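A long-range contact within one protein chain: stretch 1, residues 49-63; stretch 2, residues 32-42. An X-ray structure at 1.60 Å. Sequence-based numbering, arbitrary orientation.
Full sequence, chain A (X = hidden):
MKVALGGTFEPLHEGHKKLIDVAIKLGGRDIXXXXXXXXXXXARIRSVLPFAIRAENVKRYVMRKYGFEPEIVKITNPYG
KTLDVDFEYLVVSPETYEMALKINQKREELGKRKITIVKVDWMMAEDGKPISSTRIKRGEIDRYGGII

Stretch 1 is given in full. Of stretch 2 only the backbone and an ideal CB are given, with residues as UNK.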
ATOM      1  N   LEU A  49       3.344   8.056 -26.933  1.00 18.18           N
ATOM      2  CA  LEU A  49       3.238   6.612 -27.154  1.00 17.39           C
ATOM      3  C   LEU A  49       1.779   6.199 -27.266  1.00 16.50           C
ATOM      4  O   LEU A  49       0.988   6.521 -26.350  1.00 15.92           O
ATOM      5  CB  LEU A  49       3.866   5.821 -25.996  1.00 15.84           C
ATOM      6  CG  LEU A  49       5.333   6.103 -25.657  1.00 16.96           C
ATOM      7  CD1 LEU A  49       5.764   5.202 -24.486  1.00 14.35           C
ATOM      8  CD2 LEU A  49       6.243   5.956 -26.893  1.00 16.62           C
ATOM      9  N   PRO A  50       1.415   5.494 -28.351  1.00 16.79           N
ATOM     10  CA  PRO A  50       0.057   4.950 -28.460  1.00 16.48           C
ATOM     11  C   PRO A  50      -0.282   4.000 -27.317  1.00 15.58           C
ATOM     12  O   PRO A  50       0.616   3.383 -26.730  1.00 14.54           O
ATOM     13  CB  PRO A  50       0.093   4.170 -29.761  1.00 16.78           C
ATOM     14  CG  PRO A  50       1.144   4.865 -30.584  1.00 18.81           C
ATOM     15  CD  PRO A  50       2.205   5.181 -29.563  1.00 17.39           C
ATOM     16  N   PHE A  51      -1.581   3.893 -27.024  1.00 15.67           N
ATOM     17  CA  PHE A  51      -2.080   2.934 -26.051  1.00 15.66           C
ATOM     18  C   PHE A  51      -1.445   1.556 -26.225  1.00 15.09           C
ATOM     19  O   PHE A  51      -0.965   0.978 -25.258  1.00 13.72           O
ATOM     20  CB  PHE A  51      -3.610   2.840 -26.145  1.00 15.91           C
ATOM     21  CG  PHE A  51      -4.176   1.659 -25.416  1.00 15.44           C
ATOM     22  CD1 PHE A  51      -4.417   1.739 -24.058  1.00 14.85           C
ATOM     23  CD2 PHE A  51      -4.434   0.462 -26.080  1.00 15.25           C
ATOM     24  CE1 PHE A  51      -4.922   0.654 -23.375  1.00 14.77           C
ATOM     25  CE2 PHE A  51      -4.902  -0.648 -25.387  1.00 15.34           C
ATOM     26  CZ  PHE A  51      -5.144  -0.542 -24.034  1.00 15.95           C
ATOM     27  N   ALA A  52      -1.455   1.011 -27.439  1.00 14.56           N
ATOM     28  CA  ALA A  52      -0.933  -0.327 -27.670  1.00 14.97           C
ATOM     29  C   ALA A  52       0.521  -0.471 -27.210  1.00 14.32           C
ATOM     30  O   ALA A  52       0.907  -1.511 -26.666  1.00 15.48           O
ATOM     31  CB  ALA A  52      -1.092  -0.731 -29.165  1.00 16.41           C
ATOM     32  N   ILE A  53       1.322   0.579 -27.413  1.00 13.52           N
ATOM     33  CA  ILE A  53       2.739   0.531 -27.045  1.00 13.10           C
ATOM     34  C   ILE A  53       2.887   0.612 -25.519  1.00 12.98           C
ATOM     35  O   ILE A  53       3.650  -0.145 -24.920  1.00 12.86           O
ATOM     36  CB  ILE A  53       3.524   1.671 -27.730  1.00 14.32           C
ATOM     37  CG1 ILE A  53       3.541   1.463 -29.245  1.00 13.09           C
ATOM     38  CG2 ILE A  53       4.931   1.811 -27.156  1.00 13.71           C
ATOM     39  CD1 ILE A  53       4.236   0.234 -29.722  1.00 16.75           C
ATOM     40  N   ARG A  54       2.141   1.515 -24.887  1.00 11.96           N
ATOM     41  CA  ARG A  54       2.155   1.641 -23.421  1.00 13.00           C
ATOM     42  C   ARG A  54       1.683   0.343 -22.734  1.00 12.32           C
ATOM     43  O   ARG A  54       2.309  -0.137 -21.787  1.00 13.11           O
ATOM     44  CB  ARG A  54       1.346   2.866 -22.972  1.00 12.76           C
ATOM     45  CG  ARG A  54       1.992   4.165 -23.447  1.00 14.19           C
ATOM     46  CD  ARG A  54       1.230   5.411 -23.036  1.00 14.34           C
ATOM     47  NE  ARG A  54       0.008   5.614 -23.792  1.00 14.76           N
ATOM     48  CZ  ARG A  54      -1.225   5.489 -23.325  1.00 15.21           C
ATOM     49  NH1 ARG A  54      -1.465   5.111 -22.076  1.00 15.32           N
ATOM     50  NH2 ARG A  54      -2.232   5.742 -24.157  1.00 14.70           N
ATOM     51  N   ALA A  55       0.594  -0.223 -23.224  1.00 12.64           N
ATOM     52  CA  ALA A  55       0.093  -1.505 -22.705  1.00 12.66           C
ATOM     53  C   ALA A  55       1.144  -2.605 -22.856  1.00 13.07           C
ATOM     54  O   ALA A  55       1.384  -3.355 -21.916  1.00 12.99           O
ATOM     55  CB  ALA A  55      -1.231  -1.903 -23.387  1.00 12.53           C
ATOM     56  N   GLU A  56       1.787  -2.695 -24.020  1.00 13.42           N
ATOM     57  CA  GLU A  56       2.827  -3.722 -24.220  1.00 14.14           C
ATOM     58  C   GLU A  56       4.039  -3.495 -23.334  1.00 13.71           C
ATOM     59  O   GLU A  56       4.631  -4.441 -22.812  1.00 13.72           O
ATOM     60  CB  GLU A  56       3.242  -3.819 -25.701  1.00 16.10           C
ATOM     61  CG  GLU A  56       2.232  -4.516 -26.589  1.00 22.93           C
ATOM     62  CD  GLU A  56       1.904  -5.955 -26.128  1.00 26.82           C
ATOM     63  OE1 GLU A  56       2.843  -6.732 -25.779  1.00 30.93           O
ATOM     64  OE2 GLU A  56       0.704  -6.297 -26.111  1.00 33.09           O
ATOM     65  N   ASN A  57       4.394  -2.231 -23.123  1.00 12.65           N
ATOM     66  CA  ASN A  57       5.492  -1.923 -22.211  1.00 12.31           C
ATOM     67  C   ASN A  57       5.212  -2.433 -20.808  1.00 11.13           C
ATOM     68  O   ASN A  57       6.085  -3.013 -20.153  1.00 12.57           O
ATOM     69  CB  ASN A  57       5.810  -0.433 -22.191  1.00 12.47           C
ATOM     70  CG  ASN A  57       6.448   0.046 -23.501  1.00 13.75           C
ATOM     71  OD1 ASN A  57       6.933  -0.773 -24.314  1.00 15.72           O
ATOM     72  ND2 ASN A  57       6.442   1.385 -23.725  1.00 13.88           N
ATOM     73  N   VAL A  58       3.977  -2.242 -20.347  1.00 11.74           N
ATOM     74  CA  VAL A  58       3.588  -2.722 -19.011  1.00 11.83           C
ATOM     75  C   VAL A  58       3.598  -4.254 -18.990  1.00 12.12           C
ATOM     76  O   VAL A  58       4.154  -4.874 -18.087  1.00 11.96           O
ATOM     77  CB  VAL A  58       2.219  -2.208 -18.596  1.00 11.58           C
ATOM     78  CG1 VAL A  58       1.746  -2.888 -17.270  1.00 12.05           C
ATOM     79  CG2 VAL A  58       2.255  -0.672 -18.438  1.00 11.65           C
ATOM     80  N   LYS A  59       3.019  -4.852 -20.011  1.00 13.04           N
ATOM     81  CA  LYS A  59       2.960  -6.315 -20.098  1.00 14.82           C
ATOM     82  C   LYS A  59       4.347  -6.943 -20.081  1.00 13.71           C
ATOM     83  O   LYS A  59       4.575  -7.919 -19.344  1.00 13.83           O
ATOM     84  CB  LYS A  59       2.176  -6.761 -21.328  1.00 15.36           C
ATOM     85  CG  LYS A  59       0.681  -6.595 -21.155  1.00 18.62           C
ATOM     86  CD  LYS A  59      -0.086  -7.327 -22.261  1.00 21.46           C
ATOM     87  CE  LYS A  59       0.057  -6.661 -23.549  1.00 26.55           C
ATOM     88  NZ  LYS A  59      -0.682  -7.445 -24.634  1.00 28.78           N
ATOM     89  N   ARG A  60       5.286  -6.373 -20.847  1.00 13.45           N
ATOM     90  CA  ARG A  60       6.621  -6.958 -20.924  1.00 14.28           C
ATOM     91  C   ARG A  60       7.371  -6.836 -19.624  1.00 13.44           C
ATOM     92  O   ARG A  60       8.151  -7.719 -19.238  1.00 14.12           O
ATOM     93  CB  ARG A  60       7.440  -6.328 -22.029  1.00 14.99           C
ATOM     94  CG  ARG A  60       6.980  -6.698 -23.383  1.00 16.69           C
ATOM     95  CD  ARG A  60       8.068  -6.353 -24.408  1.00 20.50           C
ATOM     96  NE  ARG A  60       7.520  -6.402 -25.761  1.00 27.44           N
ATOM     97  CZ  ARG A  60       7.096  -5.341 -26.442  1.00 29.25           C
ATOM     98  NH1 ARG A  60       7.146  -4.124 -25.893  1.00 26.46           N
ATOM     99  NH2 ARG A  60       6.598  -5.512 -27.658  1.00 32.48           N
ATOM    100  N   TYR A  61       7.172  -5.696 -18.968  1.00 11.76           N
ATOM    101  CA  TYR A  61       7.820  -5.429 -17.663  1.00 12.36           C
ATOM    102  C   TYR A  61       7.334  -6.445 -16.626  1.00 11.63           C
ATOM    103  O   TYR A  61       8.126  -7.087 -15.917  1.00 12.36           O
ATOM    104  CB  TYR A  61       7.565  -3.987 -17.191  1.00 13.47           C
ATOM    105  CG  TYR A  61       8.028  -3.819 -15.772  1.00 11.48           C
ATOM    106  CD1 TYR A  61       9.372  -3.681 -15.483  1.00 12.93           C
ATOM    107  CD2 TYR A  61       7.127  -3.870 -14.704  1.00 11.47           C
ATOM    108  CE1 TYR A  61       9.815  -3.600 -14.211  1.00 15.21           C
ATOM    109  CE2 TYR A  61       7.560  -3.771 -13.386  1.00 11.88           C
ATOM    110  CZ  TYR A  61       8.928  -3.632 -13.148  1.00 13.60           C
ATOM    111  OH  TYR A  61       9.460  -3.556 -11.893  1.00 15.02           O
ATOM    112  N   VAL A  62       6.016  -6.586 -16.520  1.00 11.58           N
ATOM    113  CA  VAL A  62       5.432  -7.554 -15.592  1.00 11.94           C
ATOM    114  C   VAL A  62       5.861  -9.006 -15.899  1.00 12.08           C
ATOM    115  O   VAL A  62       6.183  -9.768 -14.985  1.00 13.31           O
ATOM    116  CB  VAL A  62       3.911  -7.393 -15.497  1.00 11.30           C
ATOM    117  CG1 VAL A  62       3.303  -8.520 -14.641  1.00 11.56           C
ATOM    118  CG2 VAL A  62       3.591  -5.966 -14.930  1.00 11.07           C
ATOM    119  N   MET A  63       5.866  -9.387 -17.171  1.00 12.42           N
ATOM    120  CA  MET A  63       6.352 -10.721 -17.539  1.00 13.34           C
ATOM    121  C   MET A  63       7.790 -10.921 -17.077  1.00 13.30           C
ATOM    122  O   MET A  63       8.111 -11.934 -16.453  1.00 13.71           O
ATOM    123  CB  MET A  63       6.235 -10.954 -19.047  1.00 12.85           C
ATOM    124  CG  MET A  63       6.727 -12.337 -19.494  1.00 14.82           C
ATOM    125  SD  MET A  63       5.887 -13.810 -18.730  1.00 17.76           S
ATOM    126  CE  MET A  63       4.623 -13.476 -19.654  1.00  8.33           C
ATOM    127  N   UNK A  32      -6.077  -6.184 -12.136  1.00 16.49           N
ATOM    128  CA  UNK A  32      -6.385  -5.565 -13.408  1.00 16.34           C
ATOM    129  C   UNK A  32      -5.635  -4.281 -13.465  1.00 14.94           C
ATOM    130  O   UNK A  32      -5.758  -3.452 -12.540  1.00 15.40           O
ATOM    131  CB  UNK A  32      -7.887  -5.343 -13.597  1.00 16.34           C
ATOM    132  N   UNK A  33      -4.819  -4.124 -14.519  1.00 14.18           N
ATOM    133  CA  UNK A  33      -4.094  -2.903 -14.751  1.00 13.20           C
ATOM    134  C   UNK A  33      -4.800  -2.120 -15.861  1.00 13.18           C
ATOM    135  O   UNK A  33      -4.873  -2.588 -17.001  1.00 13.87           O
ATOM    136  CB  UNK A  33      -2.636  -3.193 -15.111  1.00 13.20           C
ATOM    137  N   UNK A  34      -5.319  -0.951 -15.515  1.00 12.18           N
ATOM    138  CA  UNK A  34      -5.916  -0.062 -16.481  1.00 12.70           C
ATOM    139  C   UNK A  34      -4.830   0.791 -17.091  1.00 13.13           C
ATOM    140  O   UNK A  34      -3.978   1.339 -16.365  1.00 12.92           O
ATOM    141  CB  UNK A  34      -7.004   0.803 -15.842  1.00 12.70           C
ATOM    142  N   UNK A  35      -4.865   0.910 -18.418  1.00 12.36           N
ATOM    143  CA  UNK A  35      -3.968   1.811 -19.131  1.00 13.23           C
ATOM    144  C   UNK A  35      -4.844   2.825 -19.887  1.00 13.64           C
ATOM    145  O   UNK A  35      -5.779   2.446 -20.615  1.00 13.78           O
ATOM    146  CB  UNK A  35      -3.045   1.045 -20.081  1.00 13.23           C
ATOM    147  N   UNK A  36      -4.546   4.111 -19.717  1.00 13.52           N
ATOM    148  CA  UNK A  36      -5.384   5.161 -20.290  1.00 14.83           C
ATOM    149  C   UNK A  36      -5.402   5.092 -21.819  1.00 15.63           C
ATOM    150  O   UNK A  36      -4.381   4.843 -22.468  1.00 15.00           O
ATOM    151  CB  UNK A  36      -4.892   6.536 -19.833  1.00 14.83           C
ATOM    152  N   UNK A  37      -6.566   5.344 -22.401  1.00 16.83           N
ATOM    153  CA  UNK A  37      -6.665   5.547 -23.844  1.00 17.62           C
ATOM    154  C   UNK A  37      -5.799   6.745 -24.283  1.00 18.72           C
ATOM    155  O   UNK A  37      -5.429   7.602 -23.460  1.00 17.64           O
ATOM    156  CB  UNK A  37      -8.124   5.765 -24.249  1.00 17.62           C
ATOM    157  N   UNK A  38      -5.502   6.833 -25.576  1.00 20.81           N
ATOM    158  CA  UNK A  38      -4.757   7.990 -26.104  1.00 23.11           C
ATOM    159  C   UNK A  38      -5.448   9.315 -25.753  1.00 24.66           C
ATOM    160  O   UNK A  38      -4.802  10.279 -25.352  1.00 24.12           O
ATOM    161  CB  UNK A  38      -4.606   7.872 -27.622  1.00 23.11           C
ATOM    162  N   UNK A  39      -6.766   9.340 -25.869  1.00 26.98           N
ATOM    163  CA  UNK A  39      -7.532  10.565 -25.586  1.00 29.48           C
ATOM    164  C   UNK A  39      -7.251  11.066 -24.185  1.00 29.96           C
ATOM    165  O   UNK A  39      -6.906  12.225 -23.959  1.00 29.97           O
ATOM    166  CB  UNK A  39      -9.032  10.319 -25.758  1.00 29.48           C
ATOM    167  N   UNK A  40      -7.357  10.131 -23.253  1.00 30.37           N
ATOM    168  CA  UNK A  40      -7.207  10.386 -21.843  1.00 31.30           C
ATOM    169  C   UNK A  40      -5.772  10.727 -21.444  1.00 32.15           C
ATOM    170  O   UNK A  40      -5.531  11.578 -20.574  1.00 31.89           O
ATOM    171  CB  UNK A  40      -7.690   9.168 -21.052  1.00 31.30           C
ATOM    172  N   UNK A  41      -4.810  10.042 -22.057  1.00 32.56           N
ATOM    173  CA  UNK A  41      -3.410  10.288 -21.772  1.00 34.18           C
ATOM    174  C   UNK A  41      -3.031  11.734 -22.130  1.00 35.19           C
ATOM    175  O   UNK A  41      -2.322  12.401 -21.379  1.00 35.38           O
ATOM    176  CB  UNK A  41      -2.533   9.296 -22.538  1.00 34.18           C
ATOM    177  N   UNK A  42      -3.532  12.197 -23.271  1.00 37.06           N
ATOM    178  CA  UNK A  42      -3.225  13.532 -23.811  1.00 38.62           C
ATOM    179  C   UNK A  42      -3.730  14.707 -22.960  1.00 39.64           C
ATOM    180  O   UNK A  42      -3.163  15.815 -23.024  1.00 39.95           O
ATOM    181  CB  UNK A  42      -3.823  13.651 -25.214  1.00 38.62           C
TER

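Stretch 2 runs as a strand from 32 to 36, then a helix from 38. The helix of stretch 1 packs across the strand at 150°, nearly antiparallel, so early strand positions meet late helix positions.

Position 32 has nothing of stretch 1 within 5.5 Å of its ideal CB, so this contact sets no preference; it is Thr 32.

At position 33 the CB points toward the helix, 4.9 Å from Val 58 CG1, with Val 62 one turn further on. The backbones are still well apart, which calls for an aliphatic chain of some length, such as Leu, Ile or Met. It is Ile 33, whose CD1 reaches 3.8 Å from Val 58 CG1 and 4.4 Å from Val 62 CG2.

Position 34 points away, and stretch 1 leaves it free. It is Gly 34.

Position 35 faces the helix again, and here the backbones have closed in: its CA lies 6.3 Å from the CA of Ala 55. The ideal CB is 3.8 Å from Phe 51 CE1 and 4.8 Å from Ala 55 CB, so a compact apolar residue suits, Val above all, or Ala. Val 35, chi1 t, brings CG1 to 3.8 Å from Phe 51 CD1 and 3.4 Å from Arg 54 NH1.

At position 36 the backbone already does much: its O accepts from Arg 54 NH1 at 3.0 Å and from Arg 54 NH2 at 2.9 Å. The sideways ideal CB, 4.3 Å from Arg 54 NH1, invites a small acceptor, Ser or Thr, although apolar residues could also fit. Thr 36, chi1 p, receives a weak bond from Arg 54 NH1 to OG1 at 3.2 Å.

Position 37 points away just before a helix, where Ser, Thr, Asp or Asn can cap. Ser 37 does so, its OG accepting from the backbone N of position 40 at 3.3 Å.

Position 38 starts sideways, but its ideal CB is 4.7 Å from Arg 54 NH2 and 5.0 Å from Phe 51 N. Two donors ask for an acceptor; Asp is the natural choice, Asn a neutral alternative. OD1 of Asp 38 accepts from Phe 51 N at 2.7 Å and forms a salt bridge with Arg 54 NH2 at 3.1 Å. Water 1 donates to both this OD1 and Leu 49 O.

Position 41 points toward the guanidinium, its CB 3.9 Å from Arg 54 NH2. A small residue, Ala or Ser, suits this closeness. Ala 41 lays its methyl over one guanidinium face.

At 39, 40 and 42 the ideal CB has nothing of stretch 1 within 5.5 Å, so many helix-compatible side chains would do; they are Arg 39, Met 40 and Arg 42.

Stretch 2 (32-42) TIGVTSDRMAR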
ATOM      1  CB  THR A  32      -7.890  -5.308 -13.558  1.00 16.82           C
ATOM      2  OG1 THR A  32      -8.588  -6.550 -13.401  1.00 21.43           O
ATOM      3  CG2 THR A  32      -8.210  -4.767 -14.887  1.00 19.14           C
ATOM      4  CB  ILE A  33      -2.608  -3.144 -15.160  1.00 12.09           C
ATOM      5  CG1 ILE A  33      -1.889  -4.012 -14.109  1.00 12.71           C
ATOM      6  CG2 ILE A  33      -1.921  -1.802 -15.340  1.00 14.20           C
ATOM      7  CD1 ILE A  33      -0.404  -4.224 -14.415  1.00 15.21           C
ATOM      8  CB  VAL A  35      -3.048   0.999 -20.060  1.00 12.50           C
ATOM      9  CG1 VAL A  35      -2.226   1.945 -20.959  1.00 13.44           C
ATOM     10  CG2 VAL A  35      -2.167   0.051 -19.207  1.00 12.66           C
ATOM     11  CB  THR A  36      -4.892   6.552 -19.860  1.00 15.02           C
ATOM     12  OG1 THR A  36      -3.502   6.666 -20.146  1.00 15.22           O
ATOM     13  CG2 THR A  36      -5.125   6.799 -18.368  1.00 15.83           C
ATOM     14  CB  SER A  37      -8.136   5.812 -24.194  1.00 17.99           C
ATOM     15  OG  SER A  37      -8.473   7.100 -23.731  1.00 17.35           O
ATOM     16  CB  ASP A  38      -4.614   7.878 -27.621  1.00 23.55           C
ATOM     17  CG  ASP A  38      -3.700   6.756 -28.043  1.00 25.05           C
ATOM     18  OD1 ASP A  38      -3.016   6.196 -27.171  1.00 23.99           O
ATOM     19  OD2 ASP A  38      -3.682   6.420 -29.244  1.00 29.86           O
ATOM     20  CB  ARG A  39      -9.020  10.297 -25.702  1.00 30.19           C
ATOM     21  CG  ARG A  39      -9.602  10.546 -27.055  1.00 33.88           C
ATOM     22  CD  ARG A  39     -11.097  10.898 -26.939  1.00 35.35           C
ATOM     23  NE  ARG A  39     -11.874  10.337 -28.049  1.00 41.19           N
ATOM     24  CZ  ARG A  39     -11.728  10.666 -29.338  1.00 43.21           C
ATOM     25  NH1 ARG A  39     -10.813  11.562 -29.732  1.00 45.26           N
ATOM     26  NH2 ARG A  39     -12.500  10.077 -30.252  1.00 42.87           N
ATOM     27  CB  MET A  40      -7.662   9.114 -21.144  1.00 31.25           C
ATOM     28  CG  MET A  40      -7.933   9.211 -19.697  1.00 32.22           C
ATOM     29  SD  MET A  40      -9.385   8.182 -19.337  1.00 29.64           S
ATOM     30  CE  MET A  40     -10.548   9.495 -19.898  1.00 14.80           C
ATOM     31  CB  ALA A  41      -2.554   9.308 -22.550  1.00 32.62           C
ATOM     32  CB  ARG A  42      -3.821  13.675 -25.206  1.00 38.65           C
ATOM     33  CG  ARG A  42      -3.024  13.019 -26.309  1.00 39.99           C
ATOM     34  CD  ARG A  42      -3.471  13.548 -27.682  1.00 41.19           C
ATOM     35  NE  ARG A  42      -4.790  13.033 -28.083  1.00 43.78           N
ATOM     36  CZ  ARG A  42      -4.997  11.880 -28.730  1.00 44.28           C
ATOM     37  NH1 ARG A  42      -3.976  11.094 -29.070  1.00 44.54           N
ATOM     38  NH2 ARG A  42      -6.236  11.506 -29.044  1.00 44.28           N
TER
HETATM   39  O   HOH W   1      -1.212   8.320 -26.049  1.00 30.34           O
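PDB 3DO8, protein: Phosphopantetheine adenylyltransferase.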